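Lactose Operon Repressor (Escherichia coli, PDB 1JYE) represses transcription of the lactose operon by binding operator DNA, seen here as a dimeric, C-terminally truncated variant with one substitution. Local coordinates at residues Ser93-Met98 with His112-Gln117; Ser102-Cys107 with Ile134-Ala139; Glu172-Leu177 with Pro239-Val244. The protein carries 1 engineered substitution. All coordinates share one frame; numbering follows the deposited sequence.

Contact 1. Residues Ser93-Met98 with His112-Gln117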
ATOM      1  N   SER A  93      -8.798   9.075  19.571  1.00 20.42           N
ATOM      2  CA  SER A  93      -9.554   8.541  18.448  1.00 20.28           C
ATOM      3  C   SER A  93      -9.231   9.429  17.259  1.00 19.66           C
ATOM      4  O   SER A  93      -8.845  10.587  17.432  1.00 19.88           O
ATOM      5  CB  SER A  93     -11.054   8.566  18.739  1.00 22.44           C
ATOM      6  OG  SER A  93     -11.383   7.571  19.691  1.00 24.32           O
ATOM      7  N   VAL A  94      -9.397   8.895  16.056  1.00 18.52           N
ATOM      8  CA  VAL A  94      -9.066   9.650  14.855  1.00 17.07           C
ATOM      9  C   VAL A  94     -10.137   9.656  13.773  1.00 17.89           C
ATOM     10  O   VAL A  94     -10.603   8.602  13.336  1.00 18.21           O
ATOM     11  CB  VAL A  94      -7.767   9.097  14.220  1.00 15.64           C
ATOM     12  CG1 VAL A  94      -7.324   9.985  13.064  1.00 16.78           C
ATOM     13  CG2 VAL A  94      -6.678   8.990  15.272  1.00 17.53           C
ATOM     14  N   VAL A  95     -10.522  10.856  13.345  1.00 16.87           N
ATOM     15  CA  VAL A  95     -11.491  11.010  12.270  1.00 16.93           C
ATOM     16  C   VAL A  95     -10.619  11.220  11.036  1.00 17.60           C
ATOM     17  O   VAL A  95      -9.737  12.078  11.035  1.00 17.14           O
ATOM     18  CB  VAL A  95     -12.390  12.251  12.474  1.00 18.62           C
ATOM     19  CG1 VAL A  95     -13.387  12.368  11.324  1.00 19.00           C
ATOM     20  CG2 VAL A  95     -13.123  12.150  13.808  1.00 20.29           C
ATOM     21  N   VAL A  96     -10.850  10.428   9.994  1.00 16.68           N
ATOM     22  CA  VAL A  96     -10.050  10.534   8.781  1.00 17.43           C
ATOM     23  C   VAL A  96     -10.879  10.962   7.580  1.00 19.33           C
ATOM     24  O   VAL A  96     -11.918  10.368   7.286  1.00 19.59           O
ATOM     25  CB  VAL A  96      -9.370   9.183   8.448  1.00 17.31           C
ATOM     26  CG1 VAL A  96      -8.452   9.341   7.233  1.00 16.45           C
ATOM     27  CG2 VAL A  96      -8.590   8.686   9.652  1.00 17.64           C
ATOM     28  N   SER A  97     -10.412  12.001   6.893  1.00 18.57           N
ATOM     29  CA  SER A  97     -11.089  12.510   5.708  1.00 19.83           C
ATOM     30  C   SER A  97     -10.114  12.420   4.540  1.00 21.21           C
ATOM     31  O   SER A  97      -9.000  12.948   4.611  1.00 19.82           O
ATOM     32  CB  SER A  97     -11.519  13.966   5.921  1.00 19.49           C
ATOM     33  OG  SER A  97     -12.137  14.490   4.756  1.00 22.44           O
ATOM     34  N   MET A  98     -10.521  11.739   3.474  1.00 20.50           N
ATOM     35  CA  MET A  98      -9.664  11.588   2.305  1.00 23.54           C
ATOM     36  C   MET A  98     -10.023  12.685   1.311  1.00 27.23           C
ATOM     37  O   MET A  98     -11.165  12.784   0.864  1.00 27.25           O
ATOM     38  CB  MET A  98      -9.861  10.199   1.688  1.00 23.91           C
ATOM     39  CG  MET A  98      -8.598   9.601   1.078  1.00 23.39           C
ATOM     40  SD  MET A  98      -8.764   7.825   0.719  1.00 22.03           S
ATOM     41  CE  MET A  98      -9.689   7.897  -0.799  1.00 21.97           C
ATOM     42  N   HIS A 112     -12.896  21.550   6.950  1.00 22.41           N
ATOM     43  CA  HIS A 112     -14.178  22.034   7.449  1.00 24.22           C
ATOM     44  C   HIS A 112     -15.001  20.882   8.031  1.00 24.22           C
ATOM     45  O   HIS A 112     -15.533  20.990   9.136  1.00 23.16           O
ATOM     46  CB  HIS A 112     -14.958  22.717   6.322  1.00 27.72           C
ATOM     47  CG  HIS A 112     -16.327  23.175   6.722  1.00 33.48           C
ATOM     48  ND1 HIS A 112     -17.368  22.300   6.947  1.00 36.05           N
ATOM     49  CD2 HIS A 112     -16.821  24.415   6.952  1.00 34.60           C
ATOM     50  CE1 HIS A 112     -18.445  22.982   7.299  1.00 36.11           C
ATOM     51  NE2 HIS A 112     -18.139  24.266   7.309  1.00 36.72           N
ATOM     52  N   ASN A 113     -15.096  19.780   7.291  1.00 23.30           N
ATOM     53  CA  ASN A 113     -15.862  18.626   7.757  1.00 24.47           C
ATOM     54  C   ASN A 113     -15.272  18.032   9.032  1.00 23.19           C
ATOM     55  O   ASN A 113     -16.004  17.567   9.905  1.00 23.15           O
ATOM     56  CB  ASN A 113     -15.929  17.540   6.678  1.00 24.91           C
ATOM     57  CG  ASN A 113     -16.618  18.013   5.415  1.00 28.10           C
ATOM     58  OD1 ASN A 113     -17.540  18.828   5.463  1.00 29.65           O
ATOM     59  ND2 ASN A 113     -16.186  17.487   4.274  1.00 27.80           N
ATOM     60  N   LEU A 114     -13.945  18.035   9.136  1.00 22.80           N
ATOM     61  CA  LEU A 114     -13.279  17.497  10.317  1.00 22.07           C
ATOM     62  C   LEU A 114     -13.560  18.364  11.542  1.00 23.01           C
ATOM     63  O   LEU A 114     -13.791  17.851  12.640  1.00 22.87           O
ATOM     64  CB  LEU A 114     -11.768  17.399  10.073  1.00 21.47           C
ATOM     65  CG  LEU A 114     -11.335  16.315   9.079  1.00 19.83           C
ATOM     66  CD1 LEU A 114      -9.869  16.491   8.726  1.00 20.34           C
ATOM     67  CD2 LEU A 114     -11.578  14.937   9.688  1.00 20.59           C
ATOM     68  N   LEU A 115     -13.543  19.679  11.351  1.00 23.15           N
ATOM     69  CA  LEU A 115     -13.810  20.605  12.445  1.00 24.46           C
ATOM     70  C   LEU A 115     -15.248  20.448  12.928  1.00 25.26           C
ATOM     71  O   LEU A 115     -15.547  20.669  14.103  1.00 25.41           O
ATOM     72  CB  LEU A 115     -13.570  22.049  11.993  1.00 24.82           C
ATOM     73  CG  LEU A 115     -12.116  22.467  11.764  1.00 25.32           C
ATOM     74  CD1 LEU A 115     -12.075  23.874  11.187  1.00 26.76           C
ATOM     75  CD2 LEU A 115     -11.347  22.399  13.080  1.00 24.28           C
ATOM     76  N   ALA A 116     -16.136  20.064  12.018  1.00 26.52           N
ATOM     77  CA  ALA A 116     -17.541  19.874  12.360  1.00 28.15           C
ATOM     78  C   ALA A 116     -17.712  18.657  13.268  1.00 28.84           C
ATOM     79  O   ALA A 116     -18.740  18.505  13.935  1.00 28.41           O
ATOM     80  CB  ALA A 116     -18.370  19.705  11.095  1.00 29.04           C
ATOM     81  N   GLN A 117     -16.706  17.787  13.286  1.00 28.64           N
ATOM     82  CA  GLN A 117     -16.752  16.595  14.125  1.00 28.98           C
ATOM     83  C   GLN A 117     -16.117  16.873  15.485  1.00 29.25           C
ATOM     84  O   GLN A 117     -15.913  15.964  16.288  1.00 29.73           O
ATOM     85  CB  GLN A 117     -16.038  15.427  13.439  1.00 29.08           C
ATOM     86  CG  GLN A 117     -16.722  14.939  12.170  1.00 29.61           C
ATOM     87  CD  GLN A 117     -18.185  14.588  12.394  1.00 30.12           C
ATOM     88  OE1 GLN A 117     -18.532  13.939  13.379  1.00 30.50           O
ATOM     89  NE2 GLN A 117     -19.043  15.011  11.474  1.00 30.96           N
TER
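Leu-114 lies across Val-95 and Ser-97, joining the helix 104-115 to the strand 93-98, outermost of its sheet within the chain, which precedes it in a beta-alpha-beta crossover of the Rossmann-like fold shared with periplasmic binding proteins. The strand turns these two residues, alternate along its length, toward the helix, and the leucine fork settles over both. Val-95 and Leu-114 pass alongside each other in opposite directions, so that the touch is methyl to methyl, CG1 of Val-95 lying 3.5 Å from CD2 of Leu-114. The valine offers that branch because CG1 is trans to its amide nitrogen (chi1 -180°). On the helix, CG of Leu-114 is trans to the carbonyl carbon (chi1 -71°), which carries the branched end of the side chain toward the strand although the first bond of the side chain does not aim there. Its CD2 also lies 3.7 Å from the carbonyl O of Val-95, a plain van der Waals approach to backbone. Replacing Leu-114 by an alanine would probably open a gap over Val-95 and Ser-97 and leave the end of the helix less firmly seated on the sheet. Gln-117, just past the helix, adds a looser touch with its aliphatic part, CG standing 4.3 Å from CG1 of Val-95. Leu-122 of the next strand also touches Leu-114. At the dimer interface, Val-94 and Val-96 make backbone hydrogen bonds to the second subunit, where Val-96 also packs on the engineered Leu-84 of that chain. Ser-97, despite its hydroxyl, meets the leucine through carbon: its CB is 3.9 Å from CG of Leu-114, while its OG is turned farther off, 4.8 Å from that same CG.

Contact 2. Residues Ser102-Cys107 with Ile134-Ala139; sequences SGVEAC and IAVEAA
Two helices that cover the same face of the N-terminal parallel sheet, 104-115 and 130-139, meet here through Val-104 and Cys-107 on the first and Ala-135 and Val-136 on the second. The focus is a single methyl group, CG2 of Val-136, which sits between two residues one helical turn apart. On one side it lies 3.9 Å from CG2 of Val-104; on another, 4.1 Å from SG of Cys-107. The two partners stand 6.4 Å apart, measured from Val-104 CG2 to Cys-107 SG, and the methyl forms the apex of a broad wedge between them. Both take the same first torsion: Val-104 CG2 and Cys-107 SG are each trans to their own backbone nitrogen, the latter with chi1 -166°. The two valines run past one another in opposite directions, and the Val-104 methyl extends to a second, lighter contact, 4.3 Å from CB of Ala-135. Sulfur acts here as an apolar surface, with no hydrogen bond across the pair. Val-111 continues the same helix face against Val-136, and Phe-147, from the strand that follows the second helix, touches Val-136. Small and beta-branched residues thus pair neighbouring helices side by side over a sheet, as in the layered alpha/beta subdomains of the periplasmic binding protein-like fold.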
ATOM      1  N   SER A 102      -6.569  17.080  -5.872  1.00 49.97           N
ATOM      2  CA  SER A 102      -6.396  18.274  -6.690  1.00 48.39           C
ATOM      3  C   SER A 102      -7.083  19.530  -6.169  1.00 46.59           C
ATOM      4  O   SER A 102      -8.305  19.666  -6.259  1.00 47.06           O
ATOM      5  CB  SER A 102      -6.873  17.997  -8.118  1.00 49.21           C
ATOM      6  OG  SER A 102      -6.133  16.944  -8.710  1.00 50.92           O
ATOM      7  N   GLY A 103      -6.293  20.450  -5.624  1.00 43.84           N
ATOM      8  CA  GLY A 103      -6.856  21.698  -5.144  1.00 40.40           C
ATOM      9  C   GLY A 103      -6.850  21.986  -3.656  1.00 37.03           C
ATOM     10  O   GLY A 103      -7.072  21.106  -2.821  1.00 35.59           O
ATOM     11  N   VAL A 104      -6.601  23.251  -3.335  1.00 33.50           N
ATOM     12  CA  VAL A 104      -6.580  23.713  -1.958  1.00 30.14           C
ATOM     13  C   VAL A 104      -8.016  23.761  -1.438  1.00 28.78           C
ATOM     14  O   VAL A 104      -8.259  23.602  -0.244  1.00 27.00           O
ATOM     15  CB  VAL A 104      -5.947  25.122  -1.864  1.00 30.20           C
ATOM     16  CG1 VAL A 104      -6.703  26.090  -2.766  1.00 30.05           C
ATOM     17  CG2 VAL A 104      -5.960  25.610  -0.425  1.00 28.96           C
ATOM     18  N   GLU A 105      -8.968  23.972  -2.344  1.00 28.32           N
ATOM     19  CA  GLU A 105     -10.374  24.034  -1.959  1.00 27.82           C
ATOM     20  C   GLU A 105     -10.862  22.682  -1.448  1.00 26.09           C
ATOM     21  O   GLU A 105     -11.637  22.614  -0.498  1.00 25.70           O
ATOM     22  CB  GLU A 105     -11.237  24.475  -3.143  1.00 30.38           C
ATOM     23  CG  GLU A 105     -10.969  25.895  -3.614  1.00 33.87           C
ATOM     24  CD  GLU A 105     -11.038  26.903  -2.484  1.00 36.37           C
ATOM     25  OE1 GLU A 105     -12.001  26.843  -1.693  1.00 37.86           O
ATOM     26  OE2 GLU A 105     -10.131  27.758  -2.390  1.00 38.81           O
ATOM     27  N   ALA A 106     -10.406  21.611  -2.088  1.00 25.15           N
ATOM     28  CA  ALA A 106     -10.793  20.263  -1.688  1.00 23.61           C
ATOM     29  C   ALA A 106     -10.264  19.980  -0.286  1.00 23.24           C
ATOM     30  O   ALA A 106     -10.937  19.343   0.526  1.00 21.49           O
ATOM     31  CB  ALA A 106     -10.236  19.244  -2.676  1.00 24.61           C
ATOM     32  N   CYS A 107      -9.057  20.462  -0.003  1.00 21.43           N
ATOM     33  CA  CYS A 107      -8.451  20.252   1.306  1.00 21.37           C
ATOM     34  C   CYS A 107      -9.167  21.098   2.353  1.00 21.84           C
ATOM     35  O   CYS A 107      -9.383  20.653   3.478  1.00 21.84           O
ATOM     36  CB  CYS A 107      -6.961  20.607   1.271  1.00 21.38           C
ATOM     37  SG  CYS A 107      -6.034  20.006   2.705  1.00 21.53           S
ATOM     38  N   ILE A 134      -0.803  27.885   3.806  1.00 18.87           N
ATOM     39  CA  ILE A 134      -1.140  28.993   4.693  1.00 19.54           C
ATOM     40  C   ILE A 134      -2.658  29.167   4.709  1.00 19.53           C
ATOM     41  O   ILE A 134      -3.255  29.419   5.757  1.00 20.91           O
ATOM     42  CB  ILE A 134      -0.462  30.299   4.227  1.00 20.21           C
ATOM     43  CG1 ILE A 134       1.048  30.206   4.476  1.00 20.66           C
ATOM     44  CG2 ILE A 134      -1.059  31.498   4.965  1.00 20.57           C
ATOM     45  CD1 ILE A 134       1.845  31.365   3.899  1.00 24.43           C
ATOM     46  N   ALA A 135      -3.279  29.006   3.545  1.00 20.53           N
ATOM     47  CA  ALA A 135      -4.727  29.137   3.423  1.00 20.82           C
ATOM     48  C   ALA A 135      -5.436  28.041   4.219  1.00 20.83           C
ATOM     49  O   ALA A 135      -6.434  28.296   4.898  1.00 20.25           O
ATOM     50  CB  ALA A 135      -5.134  29.073   1.958  1.00 20.06           C
ATOM     51  N   VAL A 136      -4.928  26.817   4.132  1.00 19.17           N
ATOM     52  CA  VAL A 136      -5.530  25.713   4.871  1.00 18.84           C
ATOM     53  C   VAL A 136      -5.376  25.938   6.374  1.00 19.16           C
ATOM     54  O   VAL A 136      -6.301  25.685   7.145  1.00 19.04           O
ATOM     55  CB  VAL A 136      -4.886  24.366   4.483  1.00 17.99           C
ATOM     56  CG1 VAL A 136      -5.377  23.256   5.412  1.00 18.15           C
ATOM     57  CG2 VAL A 136      -5.238  24.030   3.041  1.00 17.83           C
ATOM     58  N   GLU A 137      -4.213  26.427   6.793  1.00 17.85           N
ATOM     59  CA  GLU A 137      -3.986  26.678   8.211  1.00 20.64           C
ATOM     60  C   GLU A 137      -4.995  27.701   8.730  1.00 21.01           C
ATOM     61  O   GLU A 137      -5.514  27.572   9.839  1.00 21.24           O
ATOM     62  CB  GLU A 137      -2.566  27.197   8.447  1.00 22.05           C
ATOM     63  CG  GLU A 137      -2.238  27.428   9.915  1.00 26.58           C
ATOM     64  CD  GLU A 137      -0.927  28.163  10.116  1.00 30.77           C
ATOM     65  OE1 GLU A 137      -0.795  29.292   9.599  1.00 33.03           O
ATOM     66  OE2 GLU A 137      -0.032  27.615  10.793  1.00 34.37           O
ATOM     67  N   ALA A 138      -5.272  28.718   7.920  1.00 21.98           N
ATOM     68  CA  ALA A 138      -6.219  29.754   8.315  1.00 23.94           C
ATOM     69  C   ALA A 138      -7.612  29.155   8.503  1.00 24.85           C
ATOM     70  O   ALA A 138      -8.374  29.587   9.366  1.00 27.10           O
ATOM     71  CB  ALA A 138      -6.256  30.859   7.257  1.00 22.52           C
ATOM     72  N   ALA A 139      -7.932  28.151   7.697  1.00 25.61           N
ATOM     73  CA  ALA A 139      -9.237  27.503   7.763  1.00 27.79           C
ATOM     74  C   ALA A 139      -9.411  26.581   8.968  1.00 29.23           C
ATOM     75  O   ALA A 139     -10.523  26.146   9.261  1.00 29.22           O
ATOM     76  CB  ALA A 139      -9.486  26.725   6.478  1.00 27.78           C
TER

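Contact 3. Residues Glu172-Leu177 with Pro239-Val244; sequences EHLVAL and PTAMLV
The helix segment 172-177 runs nearly antiparallel to strand 241-244, their directions 172° apart and their axes 9.9 Å at closest approach, with Leu-174 facing Ala-241. From this position Leu-174 reaches to the strand and sets both methyls on Ala-241, CD2 3.8 Å and CD1 3.9 Å from its CB, while CD1 also lies 3.6 Å from CG of Leu-243. The two leucines slide past each other in opposite senses, each with CG trans to its carbonyl carbon (chi1 -66° in Leu-174), so that the tertiary carbon of one meets a methyl of the other. Ala-241 meets the larger side chain with its single methyl. Val-271 of the neighbouring strand touches both leucines and extends the patch. Met-242 points to the other side of the sheet, against helix 222-234, as expected of a central strand in a three-layer alpha/beta domain of the periplasmic binding protein-like type. All the touching residues are buried and no hydrogen bond crosses between the segments, which implies that this helix is held to this strand by shape and apolar burial, without directional bonds.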
ATOM      1  N   GLU A 172      24.763  11.860  -5.806  1.00 16.29           N
ATOM      2  CA  GLU A 172      26.147  11.567  -5.450  1.00 17.43           C
ATOM      3  C   GLU A 172      26.500  10.091  -5.570  1.00 16.98           C
ATOM      4  O   GLU A 172      27.634   9.746  -5.901  1.00 17.04           O
ATOM      5  CB  GLU A 172      26.456  12.097  -4.046  1.00 17.52           C
ATOM      6  CG  GLU A 172      26.514  13.623  -4.024  1.00 18.80           C
ATOM      7  CD  GLU A 172      26.949  14.210  -2.697  1.00 20.92           C
ATOM      8  OE1 GLU A 172      27.158  15.439  -2.654  1.00 20.94           O
ATOM      9  OE2 GLU A 172      27.077  13.462  -1.705  1.00 20.23           O
ATOM     10  N   HIS A 173      25.527   9.221  -5.317  1.00 16.21           N
ATOM     11  CA  HIS A 173      25.756   7.785  -5.428  1.00 15.48           C
ATOM     12  C   HIS A 173      26.077   7.432  -6.883  1.00 15.52           C
ATOM     13  O   HIS A 173      27.055   6.735  -7.162  1.00 16.39           O
ATOM     14  CB  HIS A 173      24.511   7.020  -4.959  1.00 15.31           C
ATOM     15  CG  HIS A 173      24.637   5.531  -5.065  1.00 18.20           C
ATOM     16  ND1 HIS A 173      25.655   4.825  -4.460  1.00 18.71           N
ATOM     17  CD2 HIS A 173      23.863   4.613  -5.692  1.00 19.27           C
ATOM     18  CE1 HIS A 173      25.501   3.536  -4.708  1.00 20.07           C
ATOM     19  NE2 HIS A 173      24.421   3.381  -5.453  1.00 19.63           N
ATOM     20  N   LEU A 174      25.256   7.924  -7.808  1.00 15.07           N
ATOM     21  CA  LEU A 174      25.448   7.663  -9.230  1.00 15.89           C
ATOM     22  C   LEU A 174      26.726   8.311  -9.752  1.00 17.34           C
ATOM     23  O   LEU A 174      27.460   7.709 -10.536  1.00 16.70           O
ATOM     24  CB  LEU A 174      24.244   8.167 -10.031  1.00 15.84           C
ATOM     25  CG  LEU A 174      22.942   7.406  -9.745  1.00 14.24           C
ATOM     26  CD1 LEU A 174      21.801   8.005 -10.539  1.00 14.39           C
ATOM     27  CD2 LEU A 174      23.130   5.932 -10.104  1.00 14.66           C
ATOM     28  N   VAL A 175      26.993   9.537  -9.314  1.00 17.37           N
ATOM     29  CA  VAL A 175      28.200  10.238  -9.752  1.00 18.51           C
ATOM     30  C   VAL A 175      29.451   9.502  -9.277  1.00 19.69           C
ATOM     31  O   VAL A 175      30.411   9.331 -10.041  1.00 19.17           O
ATOM     32  CB  VAL A 175      28.226  11.687  -9.221  1.00 18.43           C
ATOM     33  CG1 VAL A 175      29.577  12.338  -9.525  1.00 20.26           C
ATOM     34  CG2 VAL A 175      27.109  12.489  -9.872  1.00 18.07           C
ATOM     35  N   ALA A 176      29.431   9.061  -8.023  1.00 19.05           N
ATOM     36  CA  ALA A 176      30.558   8.347  -7.437  1.00 20.70           C
ATOM     37  C   ALA A 176      30.838   7.044  -8.180  1.00 21.14           C
ATOM     38  O   ALA A 176      31.984   6.599  -8.247  1.00 20.78           O
ATOM     39  CB  ALA A 176      30.290   8.063  -5.964  1.00 20.86           C
ATOM     40  N   LEU A 177      29.790   6.434  -8.729  1.00 19.82           N
ATOM     41  CA  LEU A 177      29.938   5.191  -9.477  1.00 20.33           C
ATOM     42  C   LEU A 177      30.479   5.445 -10.881  1.00 20.76           C
ATOM     43  O   LEU A 177      30.875   4.508 -11.576  1.00 21.75           O
ATOM     44  CB  LEU A 177      28.599   4.452  -9.562  1.00 21.21           C
ATOM     45  CG  LEU A 177      28.128   3.762  -8.278  1.00 20.98           C
ATOM     46  CD1 LEU A 177      26.706   3.253  -8.462  1.00 20.76           C
ATOM     47  CD2 LEU A 177      29.074   2.615  -7.931  1.00 22.42           C
ATOM     48  N   PRO A 239      20.099   6.178 -21.148  1.00 19.23           N
ATOM     49  CA  PRO A 239      21.019   6.642 -20.111  1.00 18.31           C
ATOM     50  C   PRO A 239      21.712   5.436 -19.493  1.00 18.26           C
ATOM     51  O   PRO A 239      21.334   4.297 -19.765  1.00 19.22           O
ATOM     52  CB  PRO A 239      20.087   7.329 -19.122  1.00 19.56           C
ATOM     53  CG  PRO A 239      18.879   6.425 -19.163  1.00 19.39           C
ATOM     54  CD  PRO A 239      18.705   6.186 -20.661  1.00 20.85           C
ATOM     55  N   THR A 240      22.736   5.677 -18.682  1.00 17.29           N
ATOM     56  CA  THR A 240      23.409   4.579 -18.008  1.00 17.06           C
ATOM     57  C   THR A 240      22.807   4.469 -16.609  1.00 16.47           C
ATOM     58  O   THR A 240      22.992   3.473 -15.919  1.00 16.34           O
ATOM     59  CB  THR A 240      24.939   4.794 -17.906  1.00 17.74           C
ATOM     60  OG1 THR A 240      25.220   6.029 -17.237  1.00 17.85           O
ATOM     61  CG2 THR A 240      25.566   4.807 -19.297  1.00 17.69           C
ATOM     62  N   ALA A 241      22.067   5.499 -16.202  1.00 17.17           N
ATOM     63  CA  ALA A 241      21.434   5.499 -14.887  1.00 17.07           C
ATOM     64  C   ALA A 241      20.182   6.366 -14.857  1.00 15.91           C
ATOM     65  O   ALA A 241      20.058   7.334 -15.608  1.00 14.98           O
ATOM     66  CB  ALA A 241      22.425   5.978 -13.826  1.00 17.56           C
ATOM     67  N   MET A 242      19.256   6.005 -13.974  1.00 14.94           N
ATOM     68  CA  MET A 242      18.009   6.739 -13.823  1.00 15.16           C
ATOM     69  C   MET A 242      17.711   7.026 -12.358  1.00 14.80           C
ATOM     70  O   MET A 242      17.885   6.161 -11.502  1.00 15.64           O
ATOM     71  CB  MET A 242      16.833   5.931 -14.391  1.00 15.67           C
ATOM     72  CG  MET A 242      16.860   5.679 -15.888  1.00 17.92           C
ATOM     73  SD  MET A 242      15.423   4.695 -16.390  1.00 18.83           S
ATOM     74  CE  MET A 242      14.122   5.910 -16.327  1.00 18.92           C
ATOM     75  N   LEU A 243      17.282   8.253 -12.075  1.00 12.63           N
ATOM     76  CA  LEU A 243      16.869   8.635 -10.729  1.00 12.76           C
ATOM     77  C   LEU A 243      15.346   8.641 -10.854  1.00 13.10           C
ATOM     78  O   LEU A 243      14.791   9.379 -11.667  1.00 12.93           O
ATOM     79  CB  LEU A 243      17.387  10.036 -10.378  1.00 13.08           C
ATOM     80  CG  LEU A 243      18.866  10.073  -9.993  1.00 14.55           C
ATOM     81  CD1 LEU A 243      19.397  11.502 -10.091  1.00 15.13           C
ATOM     82  CD2 LEU A 243      19.040   9.519  -8.585  1.00 14.95           C
ATOM     83  N   VAL A 244      14.672   7.799 -10.072  1.00 12.51           N
ATOM     84  CA  VAL A 244      13.214   7.697 -10.139  1.00 13.74           C
ATOM     85  C   VAL A 244      12.567   8.189  -8.842  1.00 12.43           C
ATOM     86  O   VAL A 244      13.057   7.906  -7.749  1.00 12.68           O
ATOM     87  CB  VAL A 244      12.802   6.239 -10.445  1.00 13.34           C
ATOM     88  CG1 VAL A 244      11.301   6.150 -10.656  1.00 14.64           C
ATOM     89  CG2 VAL A 244      13.544   5.755 -11.689  1.00 17.01           C
TER

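Contacts 1 and 2 share helix 104-115, using different ends of it: its last turn rests on strand 93-98 and its first on a neighbouring helix. They lie 14 Å apart between centres and touch where CD1 of Leu-115 comes 3.4 Å from O of Ala-139. Both are only partly buried, and contact 1 alone reaches the second subunit. Contact 3, about 43 Å from contact 1 and 37 Å from contact 2 between centres, lies on the opposite side of the chain's centre, on the sheet that holds strand 241-244, and is fully buried. Its chemistry is purely aliphatic, whereas serine and glutamine carbons enter contact 1 and a cysteine sulfur enters contact 2.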